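Local coordinates for protein RNA-directed RNA polymerase (Infectious pancreatic necrosis virus, PDB 3ZED) that copies RNA on an RNA template, adding nucleotides one at a time from ribonucleoside triphosphates, and probably also occurs covalently linked to the viral genome, at residues C299-P304 / S456-N461; L168-A173 / D315-N320; A38-D43 / S161-G166; I65-E70 / T100-K105; P327-L332 / G472-F477. All blocks are in the same frame, centred on the assembly; numbering follows the deposited sequence.

Interaction 1: residues C299-P304 / S456-N461; sequences CGLLFP and SCLLMN
Cys299 carries SG anti to its backbone N (chi1 -170°), which places the sulfur over the neighbouring strand, 3.6 Å from Cys457 C. On the other side of the sheet, Cys457 holds SG between its own backbone N and carbonyl carbon (chi1 63°). There it meets the tip of Leu302, with Leu302 CD1 3.9 Å from Cys457 SG. The two strands run parallel in sense but are splayed by 38°. Three backbone bonds join them. Gly300 N donates to Ser456 O at 3.2 Å. Leu458 N donates to Gly300 O at 2.9 Å. Leu302 N gives a nearly straight bond to Leu458 O at 3.0 Å. Gly300 O also has a close C-H contact, 3.0 Å from Cys457 CA. This is the parallel pairing of a mixed sheet in which strand 299-310 is also antiparallel to strands 157-160 and 320-323. Strand 320-323 adds a second grip on Ser456 O through Trp322 NE1. Side chains of Cys299, Leu301, Ser456 and Leu458 share one face. Leu301 and Leu458 lie side by side there and point the same way, with Leu301 CD2 4.0 Å from Leu458 CD2. Ser456 OG is hydrogen-bonded to Arg63 NH2, and Cys299 also packs on Leu249, a predicted GTP-binding residue. At the end of the paired part, Leu302 is the centre of an inverse gamma turn. Leu459 CD1 comes within 3.6 Å of Leu302 O, while Leu302 O accepts a bond from Gln167 NE2 of helix 164-179.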
# COMPACT_ATOMS: atom_id res chain seq x y z
N CYS B 299 -13.02 9.76 -8.69
CA CYS B 299 -13.83 8.56 -8.87
C CYS B 299 -12.97 7.41 -9.35
O CYS B 299 -12.40 7.47 -10.44
CB CYS B 299 -14.99 8.84 -9.82
SG CYS B 299 -16.25 7.52 -9.90
N GLY B 300 -12.82 6.40 -8.50
CA GLY B 300 -11.99 5.25 -8.80
C GLY B 300 -12.74 4.11 -9.45
O GLY B 300 -13.91 3.87 -9.12
N LEU B 301 -12.11 3.41 -10.40
CA LEU B 301 -12.72 2.23 -11.02
C LEU B 301 -12.72 1.12 -9.97
O LEU B 301 -11.68 0.88 -9.35
CB LEU B 301 -11.97 1.76 -12.28
CG LEU B 301 -11.82 2.75 -13.44
CD1 LEU B 301 -11.05 2.10 -14.58
CD2 LEU B 301 -13.19 3.27 -13.92
N LEU B 302 -13.88 0.50 -9.70
CA LEU B 302 -13.92 -0.55 -8.68
C LEU B 302 -13.44 -1.88 -9.27
O LEU B 302 -14.23 -2.68 -9.78
CB LEU B 302 -15.30 -0.67 -8.04
CG LEU B 302 -15.30 -1.30 -6.65
CD1 LEU B 302 -14.75 -0.33 -5.61
CD2 LEU B 302 -16.71 -1.78 -6.29
N PHE B 303 -12.12 -2.09 -9.22
CA PHE B 303 -11.44 -3.24 -9.76
C PHE B 303 -11.55 -4.45 -8.81
O PHE B 303 -11.21 -4.32 -7.64
CB PHE B 303 -9.96 -2.86 -10.00
CG PHE B 303 -9.14 -3.85 -10.79
CD1 PHE B 303 -8.45 -4.88 -10.14
CD2 PHE B 303 -9.00 -3.72 -12.16
CE1 PHE B 303 -7.68 -5.80 -10.88
CE2 PHE B 303 -8.22 -4.62 -12.89
CZ PHE B 303 -7.57 -5.66 -12.24
N PRO B 304 -11.99 -5.64 -9.30
CA PRO B 304 -12.03 -6.83 -8.41
C PRO B 304 -10.62 -7.39 -8.20
O PRO B 304 -9.93 -7.68 -9.18
CB PRO B 304 -12.94 -7.80 -9.16
CG PRO B 304 -12.77 -7.45 -10.61
CD PRO B 304 -12.43 -5.98 -10.67
N SER B 456 -15.94 8.64 -4.33
CA SER B 456 -16.82 7.72 -5.06
C SER B 456 -16.06 6.73 -5.94
O SER B 456 -14.84 6.85 -6.12
CB SER B 456 -17.82 8.50 -5.92
OG SER B 456 -17.22 9.21 -7.00
N CYS B 457 -16.80 5.74 -6.48
CA CYS B 457 -16.24 4.71 -7.35
C CYS B 457 -17.22 4.38 -8.50
O CYS B 457 -18.36 4.82 -8.47
CB CYS B 457 -15.84 3.46 -6.56
SG CYS B 457 -17.23 2.63 -5.76
N LEU B 458 -16.74 3.66 -9.52
CA LEU B 458 -17.54 3.28 -10.68
C LEU B 458 -17.55 1.78 -10.87
O LEU B 458 -16.50 1.14 -10.95
CB LEU B 458 -16.99 3.97 -11.97
CG LEU B 458 -17.80 3.77 -13.28
CD1 LEU B 458 -19.17 4.43 -13.21
CD2 LEU B 458 -17.05 4.29 -14.48
N LEU B 459 -18.76 1.23 -10.99
CA LEU B 459 -19.00 -0.20 -11.23
C LEU B 459 -20.20 -0.27 -12.14
O LEU B 459 -21.25 0.25 -11.79
CB LEU B 459 -19.22 -0.98 -9.92
CG LEU B 459 -19.25 -2.49 -10.07
CD1 LEU B 459 -17.83 -3.05 -10.23
CD2 LEU B 459 -19.95 -3.14 -8.89
N MET B 460 -20.02 -0.88 -13.34
CA MET B 460 -21.02 -0.93 -14.42
C MET B 460 -21.25 0.54 -14.83
O MET B 460 -20.25 1.25 -15.04
CB MET B 460 -22.32 -1.67 -14.02
CG MET B 460 -22.06 -3.09 -13.56
SD MET B 460 -23.59 -4.03 -13.42
CE MET B 460 -23.25 -4.98 -12.07
N ASN B 461 -22.50 1.01 -14.87
CA ASN B 461 -22.84 2.40 -15.16
C ASN B 461 -23.20 3.14 -13.84
O ASN B 461 -23.78 4.22 -13.89
CB ASN B 461 -24.01 2.45 -16.18
CG ASN B 461 -25.35 1.96 -15.65
OD1 ASN B 461 -25.45 1.35 -14.58
ND2 ASN B 461 -26.42 2.25 -16.38

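Interaction 2: residues L168-A173 / D315-N320; sequences LNRLLA and DKKTRN
Arg170 projects from helix 164-179 onto the loop that joins the antiparallel strands 299-310 and 320-323, so the helix packs on the loop of a beta hairpin. The van der Waals contacts come mainly from the Arg170 stem. Its CG is anti to the backbone N (chi1 178°), and the chain then bends at chi2 (68°). Arg170 CB lies 3.2 Å from Thr318 O. The Asn320 amide slides past the stem in the opposite direction, with Asn320 ND2 3.7 Å from Arg170 CG. Asn169 CB likewise rests against the loop backbone, 3.2 Å from Lys316 O.

Three positive side chains, Arg170, Lys317 and Arg319, run together. Arg319 points the same way as Arg170 and lays its CD over one face of the Arg170 guanidinium, offset toward the rim, with Arg319 CD 3.4 Å from Arg170 NH2. The two guanidinium planes are 63° apart. Lys317 also runs alongside, with Lys317 CE 3.8 Å from Arg170 NH1. The crowding of like charge is probably eased by the salt bridge of Arg319 NH2 with Glu307 OE2.

Polar ends have further partners: Asn169 ND2 donates a hydrogen bond to Ser165 O, and Asn320 OD1 accepts from Gln167 NE2. A water bridges the segments in the plane of the Arg170 guanidinium, at its edge. The water accepts from Arg170 NE at 2.7 Å and from Asn320 N, also at 2.7 Å.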
# COMPACT_ATOMS: atom_id res chain seq x y z
N LEU B 168 -20.09 -6.18 -4.49
CA LEU B 168 -21.20 -5.41 -3.93
C LEU B 168 -21.36 -5.68 -2.42
O LEU B 168 -21.53 -4.72 -1.66
CB LEU B 168 -22.50 -5.71 -4.70
CG LEU B 168 -22.53 -5.19 -6.15
CD1 LEU B 168 -23.66 -5.82 -6.95
CD2 LEU B 168 -22.63 -3.68 -6.20
N ASN B 169 -21.27 -6.95 -2.00
CA ASN B 169 -21.33 -7.34 -0.59
C ASN B 169 -20.13 -6.78 0.18
O ASN B 169 -20.28 -6.40 1.34
CB ASN B 169 -21.39 -8.86 -0.44
CG ASN B 169 -22.77 -9.39 -0.64
OD1 ASN B 169 -23.66 -9.19 0.18
ND2 ASN B 169 -22.99 -10.06 -1.76
N ARG B 170 -18.96 -6.71 -0.47
CA ARG B 170 -17.75 -6.12 0.10
C ARG B 170 -17.98 -4.64 0.41
O ARG B 170 -17.59 -4.17 1.48
CB ARG B 170 -16.55 -6.29 -0.85
CG ARG B 170 -15.26 -5.67 -0.36
CD ARG B 170 -14.70 -6.36 0.86
NE ARG B 170 -13.40 -5.82 1.24
CZ ARG B 170 -12.67 -6.27 2.25
NH1 ARG B 170 -13.11 -7.27 3.00
NH2 ARG B 170 -11.50 -5.72 2.53
N LEU B 171 -18.65 -3.91 -0.51
CA LEU B 171 -18.97 -2.49 -0.31
C LEU B 171 -19.83 -2.30 0.96
O LEU B 171 -19.55 -1.37 1.73
CB LEU B 171 -19.67 -1.90 -1.54
CG LEU B 171 -18.83 -1.66 -2.80
CD1 LEU B 171 -19.70 -1.09 -3.91
CD2 LEU B 171 -17.65 -0.71 -2.54
N LEU B 172 -20.82 -3.19 1.19
CA LEU B 172 -21.67 -3.16 2.38
C LEU B 172 -20.83 -3.35 3.66
O LEU B 172 -21.03 -2.63 4.63
CB LEU B 172 -22.77 -4.25 2.32
CG LEU B 172 -23.74 -4.26 1.12
CD1 LEU B 172 -24.83 -5.29 1.33
CD2 LEU B 172 -24.36 -2.88 0.87
N ALA B 173 -19.89 -4.32 3.65
CA ALA B 173 -18.99 -4.59 4.77
C ALA B 173 -18.09 -3.35 5.08
O ALA B 173 -17.94 -2.99 6.25
CB ALA B 173 -18.13 -5.81 4.46
N ASP B 315 -19.36 -15.35 -3.71
CA ASP B 315 -20.33 -14.28 -4.00
C ASP B 315 -20.61 -13.39 -2.76
O ASP B 315 -21.48 -12.52 -2.82
CB ASP B 315 -21.63 -14.88 -4.56
CG ASP B 315 -21.44 -15.62 -5.87
OD1 ASP B 315 -20.79 -15.07 -6.78
OD2 ASP B 315 -21.95 -16.76 -5.99
N LYS B 316 -19.88 -13.60 -1.66
CA LYS B 316 -20.07 -12.84 -0.42
C LYS B 316 -18.95 -11.84 -0.20
O LYS B 316 -19.15 -10.87 0.53
CB LYS B 316 -20.16 -13.79 0.80
CG LYS B 316 -21.38 -14.70 0.82
CD LYS B 316 -21.26 -15.75 1.91
CE LYS B 316 -22.08 -17.00 1.62
NZ LYS B 316 -21.75 -18.10 2.56
N LYS B 317 -17.76 -12.10 -0.78
CA LYS B 317 -16.61 -11.24 -0.56
C LYS B 317 -15.58 -11.28 -1.70
O LYS B 317 -14.91 -12.29 -1.92
CB LYS B 317 -15.92 -11.61 0.77
CG LYS B 317 -14.70 -10.78 1.13
CD LYS B 317 -13.83 -11.54 2.14
CE LYS B 317 -12.44 -10.96 2.26
NZ LYS B 317 -11.61 -11.74 3.21
N THR B 318 -15.47 -10.16 -2.42
CA THR B 318 -14.45 -9.90 -3.43
C THR B 318 -13.81 -8.61 -2.99
O THR B 318 -14.50 -7.60 -2.89
CB THR B 318 -14.99 -9.83 -4.88
OG1 THR B 318 -15.80 -10.97 -5.19
CG2 THR B 318 -13.87 -9.64 -5.92
N ARG B 319 -12.52 -8.63 -2.67
CA ARG B 319 -11.85 -7.40 -2.25
C ARG B 319 -11.74 -6.46 -3.47
O ARG B 319 -11.63 -6.91 -4.62
CB ARG B 319 -10.49 -7.68 -1.60
CG ARG B 319 -10.62 -8.44 -0.28
CD ARG B 319 -9.68 -7.94 0.79
NE ARG B 319 -8.32 -8.47 0.65
CZ ARG B 319 -7.22 -7.74 0.81
NH1 ARG B 319 -7.31 -6.44 1.09
NH2 ARG B 319 -6.02 -8.29 0.67
N ASN B 320 -11.85 -5.16 -3.20
CA ASN B 320 -11.83 -4.15 -4.26
C ASN B 320 -10.58 -3.31 -4.28
O ASN B 320 -10.12 -2.87 -3.23
CB ASN B 320 -13.04 -3.22 -4.11
CG ASN B 320 -14.35 -3.92 -4.33
OD1 ASN B 320 -14.53 -4.65 -5.29
ND2 ASN B 320 -15.31 -3.70 -3.45
O HOH W 1 -12.43 -4.28 -0.73

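Interaction 3: residues A38-D43 / S161-G166; sequences AKDPLD and SGSYSG
Tyr164 and Ser165, in the first turn of helix 164-179, face a type I turn from Asp40 to Asp43, and the CA atoms of Leu42 and Ser165 are 5.7 Å apart. Asp40 carries the contact. Its CG is anti to the backbone N (chi1 -166°), which brings the carboxylate up to the start of the helix. Asp40 OD2 accepts from Ser165 N at 3.1 Å through its syn lone pair, and weakly from Tyr164 N. Asp40 OD1 is gripped twice, from opposite faces of the carboxylate plane. Ser165 OG donates to Asp40 OD1 at 2.6 Å on the syn side. Leu42 N donates to Asp40 OD1 at 3.1 Å from above the plane, closing an Asx turn. Leu42 CD1 packs against the same hydroxyl, 3.4 Å from Ser165 OG. Asp43 CB lies 3.7 Å from Tyr164 CD2. The Tyr164 ring also meets His110.

Ser163 is the N-cap, and its OG accepts from Gly166 N at 3.1 Å. Asp315 OD1 binds the same hydroxyl. With a carboxylate from the loop before helix 45-54, the arrangement is typical of a helix N-terminus, where the backbone N-H groups of the first turn take up a serine cap and an acidic side chain.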
# COMPACT_ATOMS: atom_id res chain seq x y z
N ALA B 38 -21.36 -19.94 -9.33
CA ALA B 38 -22.78 -19.90 -9.64
C ALA B 38 -23.10 -18.70 -10.52
O ALA B 38 -22.31 -17.75 -10.57
CB ALA B 38 -23.59 -19.83 -8.35
N LYS B 39 -24.25 -18.73 -11.21
CA LYS B 39 -24.71 -17.59 -12.00
C LYS B 39 -24.86 -16.41 -11.04
O LYS B 39 -25.24 -16.61 -9.87
CB LYS B 39 -26.03 -17.91 -12.73
CG LYS B 39 -25.90 -19.00 -13.81
CD LYS B 39 -27.27 -19.50 -14.27
CE LYS B 39 -27.21 -20.77 -15.09
NZ LYS B 39 -26.87 -20.52 -16.51
N ASP B 40 -24.44 -15.21 -11.47
CA ASP B 40 -24.46 -14.04 -10.61
C ASP B 40 -25.74 -13.24 -10.84
O ASP B 40 -25.84 -12.57 -11.88
CB ASP B 40 -23.22 -13.18 -10.86
CG ASP B 40 -22.95 -12.12 -9.80
OD1 ASP B 40 -23.90 -11.74 -9.08
OD2 ASP B 40 -21.81 -11.66 -9.71
N PRO B 41 -26.72 -13.25 -9.89
CA PRO B 41 -27.98 -12.50 -10.13
C PRO B 41 -27.82 -10.99 -10.06
O PRO B 41 -28.74 -10.30 -10.46
CB PRO B 41 -28.91 -13.01 -9.02
CG PRO B 41 -28.01 -13.43 -7.94
CD PRO B 41 -26.76 -13.97 -8.60
N LEU B 42 -26.67 -10.47 -9.60
CA LEU B 42 -26.46 -9.01 -9.52
C LEU B 42 -25.49 -8.50 -10.61
O LEU B 42 -24.96 -7.40 -10.45
CB LEU B 42 -25.96 -8.58 -8.12
CG LEU B 42 -26.70 -9.07 -6.85
CD1 LEU B 42 -25.93 -8.69 -5.58
CD2 LEU B 42 -28.14 -8.58 -6.81
N ASP B 43 -25.30 -9.24 -11.73
CA ASP B 43 -24.38 -8.86 -12.81
C ASP B 43 -25.00 -7.84 -13.81
O ASP B 43 -24.48 -7.66 -14.92
CB ASP B 43 -23.85 -10.10 -13.56
CG ASP B 43 -24.85 -10.87 -14.41
OD1 ASP B 43 -26.07 -10.57 -14.33
OD2 ASP B 43 -24.43 -11.77 -15.16
N SER B 161 -10.77 -13.41 -9.60
CA SER B 161 -11.22 -12.04 -9.42
C SER B 161 -12.70 -11.96 -8.93
O SER B 161 -13.38 -10.96 -9.18
CB SER B 161 -11.01 -11.25 -10.71
OG SER B 161 -11.54 -11.94 -11.83
N GLY B 162 -13.14 -12.99 -8.21
CA GLY B 162 -14.47 -13.04 -7.60
C GLY B 162 -15.66 -12.81 -8.52
O GLY B 162 -15.72 -13.36 -9.62
N SER B 163 -16.62 -12.02 -8.05
CA SER B 163 -17.87 -11.75 -8.77
C SER B 163 -18.41 -10.36 -8.46
O SER B 163 -17.89 -9.69 -7.57
CB SER B 163 -18.92 -12.80 -8.42
OG SER B 163 -19.32 -12.74 -7.05
N TYR B 164 -19.47 -9.94 -9.18
CA TYR B 164 -20.15 -8.66 -8.93
C TYR B 164 -20.80 -8.69 -7.54
O TYR B 164 -20.64 -7.74 -6.78
CB TYR B 164 -21.20 -8.35 -10.01
CG TYR B 164 -20.66 -7.75 -11.28
CD1 TYR B 164 -20.15 -6.45 -11.30
CD2 TYR B 164 -20.74 -8.43 -12.49
CE1 TYR B 164 -19.69 -5.87 -12.48
CE2 TYR B 164 -20.29 -7.86 -13.68
CZ TYR B 164 -19.77 -6.58 -13.67
OH TYR B 164 -19.34 -6.03 -14.85
N SER B 165 -21.49 -9.80 -7.19
CA SER B 165 -22.12 -9.99 -5.88
C SER B 165 -21.06 -9.87 -4.76
O SER B 165 -21.30 -9.19 -3.76
CB SER B 165 -22.83 -11.34 -5.80
OG SER B 165 -24.06 -11.34 -6.50
N GLY B 166 -19.92 -10.54 -4.96
CA GLY B 166 -18.78 -10.48 -4.04
C GLY B 166 -18.34 -9.05 -3.80
O GLY B 166 -18.26 -8.62 -2.64

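Interaction 4: residues I65-E70 / T100-K105; sequences IPTMVE and TAFYPK
Ile65 lies over one face of the Phe102 ring. Its CB is 4.1 Å from the ring centroid, 23° off the normal and displaced toward the rim, a CH-pi contact. Ile65 CG2 comes closer to the rim, 3.6 Å from Phe102 CE1. Phe102 holds CG between its backbone N and carbonyl carbon (chi1 72°), and the end of the ring comes nearer the partner strand. Met68 CE meets the ring at its edge, 4.2 Å from Phe102 CE1. The Ile65 side chain crosses Pro104 at about a right angle, with Ile65 CD1 3.8 Å from Pro104 CG.

The backbones pair as well. Ile65 N donates to Phe102 O at 2.8 Å, almost straight, and Phe102 N donates back to Ile65 O at 2.8 Å. Thr67 N donates to Thr100 O at 2.9 Å. The threonine hydroxyls also bond, with Thr67 OG1 3.0 Å from Thr100 OG1. Pro66 and Ala101 form a non-hydrogen-bonded pair between these bonds.

Ile65 also touches Pro250, and Met68 touches Tyr251, both in the predicted GTP site. The pairing is that of a small three-stranded antiparallel sheet, with strand 65-72 in the middle, strand 92-98 on one edge and the short strand 101-102 on the other.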
# COMPACT_ATOMS: atom_id res chain seq x y z
N ILE B 65 -18.70 13.04 -18.33
CA ILE B 65 -17.37 13.51 -18.73
C ILE B 65 -17.51 14.12 -20.12
O ILE B 65 -18.13 13.48 -20.97
CB ILE B 65 -16.35 12.33 -18.70
CG1 ILE B 65 -16.12 11.83 -17.27
CG2 ILE B 65 -15.02 12.70 -19.40
CD1 ILE B 65 -15.54 10.41 -17.15
N PRO B 66 -16.90 15.31 -20.43
CA PRO B 66 -17.02 15.84 -21.80
C PRO B 66 -16.39 14.89 -22.83
O PRO B 66 -15.45 14.15 -22.50
CB PRO B 66 -16.27 17.19 -21.73
CG PRO B 66 -16.22 17.53 -20.28
CD PRO B 66 -16.10 16.21 -19.58
N THR B 67 -16.93 14.89 -24.07
CA THR B 67 -16.47 14.00 -25.14
C THR B 67 -15.01 14.31 -25.51
O THR B 67 -14.58 15.47 -25.45
CB THR B 67 -17.45 14.03 -26.32
OG1 THR B 67 -17.65 15.37 -26.77
CG2 THR B 67 -18.79 13.44 -25.95
N MET B 68 -14.21 13.25 -25.77
CA MET B 68 -12.79 13.36 -26.09
C MET B 68 -12.56 14.11 -27.38
O MET B 68 -13.27 13.91 -28.37
CB MET B 68 -12.09 11.98 -26.17
CG MET B 68 -12.01 11.25 -24.87
SD MET B 68 -11.26 12.20 -23.52
CE MET B 68 -11.97 11.38 -22.15
N VAL B 69 -11.53 14.97 -27.37
CA VAL B 69 -11.09 15.79 -28.49
C VAL B 69 -9.64 15.44 -28.79
O VAL B 69 -8.80 15.52 -27.89
CB VAL B 69 -11.27 17.31 -28.20
CG1 VAL B 69 -10.62 18.16 -29.28
CG2 VAL B 69 -12.75 17.66 -28.04
N GLU B 70 -9.36 15.05 -30.03
CA GLU B 70 -8.00 14.71 -30.46
C GLU B 70 -7.21 16.02 -30.76
O GLU B 70 -7.43 16.65 -31.79
CB GLU B 70 -8.06 13.78 -31.69
CG GLU B 70 -6.74 13.16 -32.10
CD GLU B 70 -6.69 11.65 -32.11
OE1 GLU B 70 -7.38 11.03 -32.95
OE2 GLU B 70 -5.94 11.07 -31.28
N THR B 100 -20.44 18.00 -26.04
CA THR B 100 -21.33 16.93 -25.59
C THR B 100 -20.60 16.15 -24.49
O THR B 100 -19.40 16.34 -24.31
CB THR B 100 -21.75 16.04 -26.77
OG1 THR B 100 -20.58 15.56 -27.43
CG2 THR B 100 -22.64 16.79 -27.77
N ALA B 101 -21.32 15.32 -23.74
CA ALA B 101 -20.73 14.56 -22.65
C ALA B 101 -21.14 13.09 -22.69
O ALA B 101 -22.03 12.71 -23.46
CB ALA B 101 -21.13 15.18 -21.31
N PHE B 102 -20.48 12.27 -21.85
CA PHE B 102 -20.80 10.85 -21.76
C PHE B 102 -20.72 10.35 -20.32
O PHE B 102 -19.87 10.80 -19.55
CB PHE B 102 -19.88 10.02 -22.67
CG PHE B 102 -18.44 9.87 -22.22
CD1 PHE B 102 -17.48 10.81 -22.60
CD2 PHE B 102 -18.03 8.79 -21.44
CE1 PHE B 102 -16.15 10.67 -22.18
CE2 PHE B 102 -16.70 8.65 -21.02
CZ PHE B 102 -15.77 9.59 -21.39
N TYR B 103 -21.58 9.37 -19.99
CA TYR B 103 -21.54 8.70 -18.69
C TYR B 103 -20.56 7.55 -18.78
O TYR B 103 -20.73 6.68 -19.64
CB TYR B 103 -22.93 8.23 -18.24
CG TYR B 103 -23.84 9.39 -17.91
CD1 TYR B 103 -23.69 10.10 -16.72
CD2 TYR B 103 -24.83 9.79 -18.79
CE1 TYR B 103 -24.51 11.18 -16.42
CE2 TYR B 103 -25.67 10.86 -18.50
CZ TYR B 103 -25.51 11.56 -17.31
OH TYR B 103 -26.33 12.61 -17.01
N PRO B 104 -19.50 7.53 -17.95
CA PRO B 104 -18.53 6.42 -18.03
C PRO B 104 -19.13 5.09 -17.55
O PRO B 104 -20.07 5.07 -16.72
CB PRO B 104 -17.39 6.90 -17.14
CG PRO B 104 -18.05 7.78 -16.13
CD PRO B 104 -19.14 8.48 -16.87
N LYS B 105 -18.63 3.99 -18.12
CA LYS B 105 -19.10 2.64 -17.84
C LYS B 105 -17.91 1.71 -17.68
O LYS B 105 -17.02 1.70 -18.54
CB LYS B 105 -20.04 2.13 -18.96
CG LYS B 105 -21.40 2.83 -18.98
CD LYS B 105 -22.13 2.63 -20.29
CE LYS B 105 -23.32 3.54 -20.39
NZ LYS B 105 -24.09 3.26 -21.62

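Interaction 5: residues P327-L332 / G472-F477; sequences PTHLLL and GNAFTF
A water molecule is held between His329 ND1 and Ala474 N, at 2.7 Å from each of these two atoms. It accepts from Ala474 N and lies in the plane of the imidazole, at the edge of the ring. His329 has CG anti to its backbone N (chi1 178°), and the end of the side chain comes near the loop that the water joins to the helix. Other contacts are packing. Ala474 CB touches two helix side chains, 3.8 Å from His329 ND1 and 3.9 Å from Leu332 CB. Phe475 turns the edge of its ring to the helix backbone, and Leu332 O lies near the ring plane, 3.5 Å from Phe475 CE1.

The segment 472-477 lies in what by sequence is motif B of viral RNA polymerases, where a Ser-Gly pair is followed by a threonine four residues after the glycine, leading into a helix. The loop that motif B supplies is here braced from within. Thr476 OG1 donates to Asn473 O at 2.7 Å, and Gly472 N donates to Thr476 OG1 at 3.0 Å. Phe475 N donates to Asn473 OD1 at 2.8 Å from above the amide plane, which makes an Asx turn. Asn473 O has a second donor in Thr476 N, which closes a type I turn. Asn473 ND2 is hydrogen-bonded to Gly470 O and Gln469 OE1. Phe475 is the N-cap residue of helix 476-493. Its ring also packs on Met415, Met419 and Leu422 of helix 412-426, and Leu332 touches Met415 as well.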
# COMPACT_ATOMS: atom_id res chain seq x y z
N PRO B 327 -4.03 11.02 -13.41
CA PRO B 327 -3.57 12.36 -12.97
C PRO B 327 -3.57 12.54 -11.45
O PRO B 327 -2.63 13.11 -10.92
CB PRO B 327 -4.56 13.31 -13.65
CG PRO B 327 -5.09 12.55 -14.80
CD PRO B 327 -5.19 11.14 -14.31
N THR B 328 -4.61 12.00 -10.74
CA THR B 328 -4.73 12.08 -9.27
C THR B 328 -3.57 11.33 -8.61
O THR B 328 -2.94 11.89 -7.70
CB THR B 328 -6.10 11.56 -8.82
OG1 THR B 328 -7.08 12.37 -9.43
CG2 THR B 328 -6.29 11.61 -7.31
N HIS B 329 -3.28 10.09 -9.07
CA HIS B 329 -2.18 9.25 -8.58
C HIS B 329 -0.83 9.97 -8.72
O HIS B 329 -0.02 9.94 -7.80
CB HIS B 329 -2.16 7.89 -9.31
CG HIS B 329 -1.03 7.03 -8.86
ND1 HIS B 329 -1.04 6.42 -7.61
CD2 HIS B 329 0.15 6.74 -9.48
CE1 HIS B 329 0.11 5.78 -7.52
NE2 HIS B 329 0.85 5.92 -8.61
N LEU B 330 -0.60 10.63 -9.87
CA LEU B 330 0.63 11.36 -10.19
C LEU B 330 0.84 12.54 -9.23
O LEU B 330 1.93 12.68 -8.66
CB LEU B 330 0.54 11.84 -11.66
CG LEU B 330 1.81 12.35 -12.37
CD1 LEU B 330 2.96 11.30 -12.35
CD2 LEU B 330 1.48 12.75 -13.80
N LEU B 331 -0.20 13.35 -8.99
CA LEU B 331 -0.16 14.52 -8.09
C LEU B 331 0.07 14.10 -6.62
O LEU B 331 0.89 14.73 -5.94
CB LEU B 331 -1.44 15.36 -8.21
CG LEU B 331 -1.68 16.07 -9.55
CD1 LEU B 331 -3.13 16.58 -9.64
CD2 LEU B 331 -0.69 17.22 -9.77
N LEU B 332 -0.60 13.04 -6.16
CA LEU B 332 -0.43 12.52 -4.80
C LEU B 332 0.99 11.96 -4.58
O LEU B 332 1.61 12.23 -3.56
CB LEU B 332 -1.47 11.39 -4.50
CG LEU B 332 -2.93 11.77 -4.32
CD1 LEU B 332 -3.77 10.56 -4.08
CD2 LEU B 332 -3.13 12.74 -3.18
N GLY B 472 -5.59 1.01 -2.51
CA GLY B 472 -4.71 1.04 -3.67
C GLY B 472 -4.27 2.44 -4.02
O GLY B 472 -3.31 2.60 -4.78
N ASN B 473 -4.92 3.49 -3.46
CA ASN B 473 -4.49 4.87 -3.72
C ASN B 473 -3.05 5.04 -3.17
O ASN B 473 -2.62 4.27 -2.31
CB ASN B 473 -5.49 5.91 -3.15
CG ASN B 473 -5.24 6.37 -1.72
OD1 ASN B 473 -4.42 7.24 -1.45
ND2 ASN B 473 -5.97 5.82 -0.78
N ALA B 474 -2.31 6.05 -3.67
CA ALA B 474 -0.92 6.35 -3.32
C ALA B 474 -0.68 6.48 -1.80
O ALA B 474 0.40 6.17 -1.32
CB ALA B 474 -0.47 7.61 -4.03
N PHE B 475 -1.69 6.92 -1.04
CA PHE B 475 -1.55 7.11 0.41
C PHE B 475 -2.12 5.94 1.24
O PHE B 475 -2.20 6.08 2.46
CB PHE B 475 -2.22 8.44 0.83
CG PHE B 475 -1.31 9.66 0.70
CD1 PHE B 475 -0.69 9.96 -0.51
CD2 PHE B 475 -1.05 10.47 1.79
CE1 PHE B 475 0.18 11.06 -0.62
CE2 PHE B 475 -0.20 11.57 1.68
CZ PHE B 475 0.41 11.86 0.47
N THR B 476 -2.44 4.78 0.61
CA THR B 476 -3.03 3.65 1.34
C THR B 476 -2.18 3.25 2.59
O THR B 476 -2.70 3.27 3.71
CB THR B 476 -3.30 2.43 0.41
OG1 THR B 476 -4.21 2.82 -0.63
CG2 THR B 476 -3.91 1.24 1.17
N PHE B 477 -0.89 2.93 2.38
CA PHE B 477 0.04 2.54 3.46
C PHE B 477 0.12 3.63 4.54
O PHE B 477 0.01 3.31 5.74
CB PHE B 477 1.47 2.25 2.91
CG PHE B 477 2.50 2.03 4.00
CD1 PHE B 477 3.14 3.11 4.61
CD2 PHE B 477 2.81 0.75 4.44
CE1 PHE B 477 4.03 2.92 5.68
CE2 PHE B 477 3.71 0.55 5.50
CZ PHE B 477 4.30 1.63 6.12
O HOH W 2 -3.21 7.02 -6.04

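Overall arrangement
From the N terminus, interaction 3 opens first and closes its loop at the start of helix 164-179, bringing in the stretch before helix 45-54. Interaction 4 is nested within that loop, closes earlier and completes a small antiparallel sheet. Interaction 2 follows in series on the same helix and reaches the hairpin loop 315-320. Interaction 1 pairs strands 299-310 and 456-459 and crosses interaction 2 along the chain. Interaction 5 joins helix 326-340 to the loop leading into helix 476-493 and crosses interaction 1. Interactions 2, 3 and 4 all touch interaction 1, and interactions 2 and 3 also touch each other. Interaction 5 stands apart from interaction 1, nearest atoms about 7 Å away.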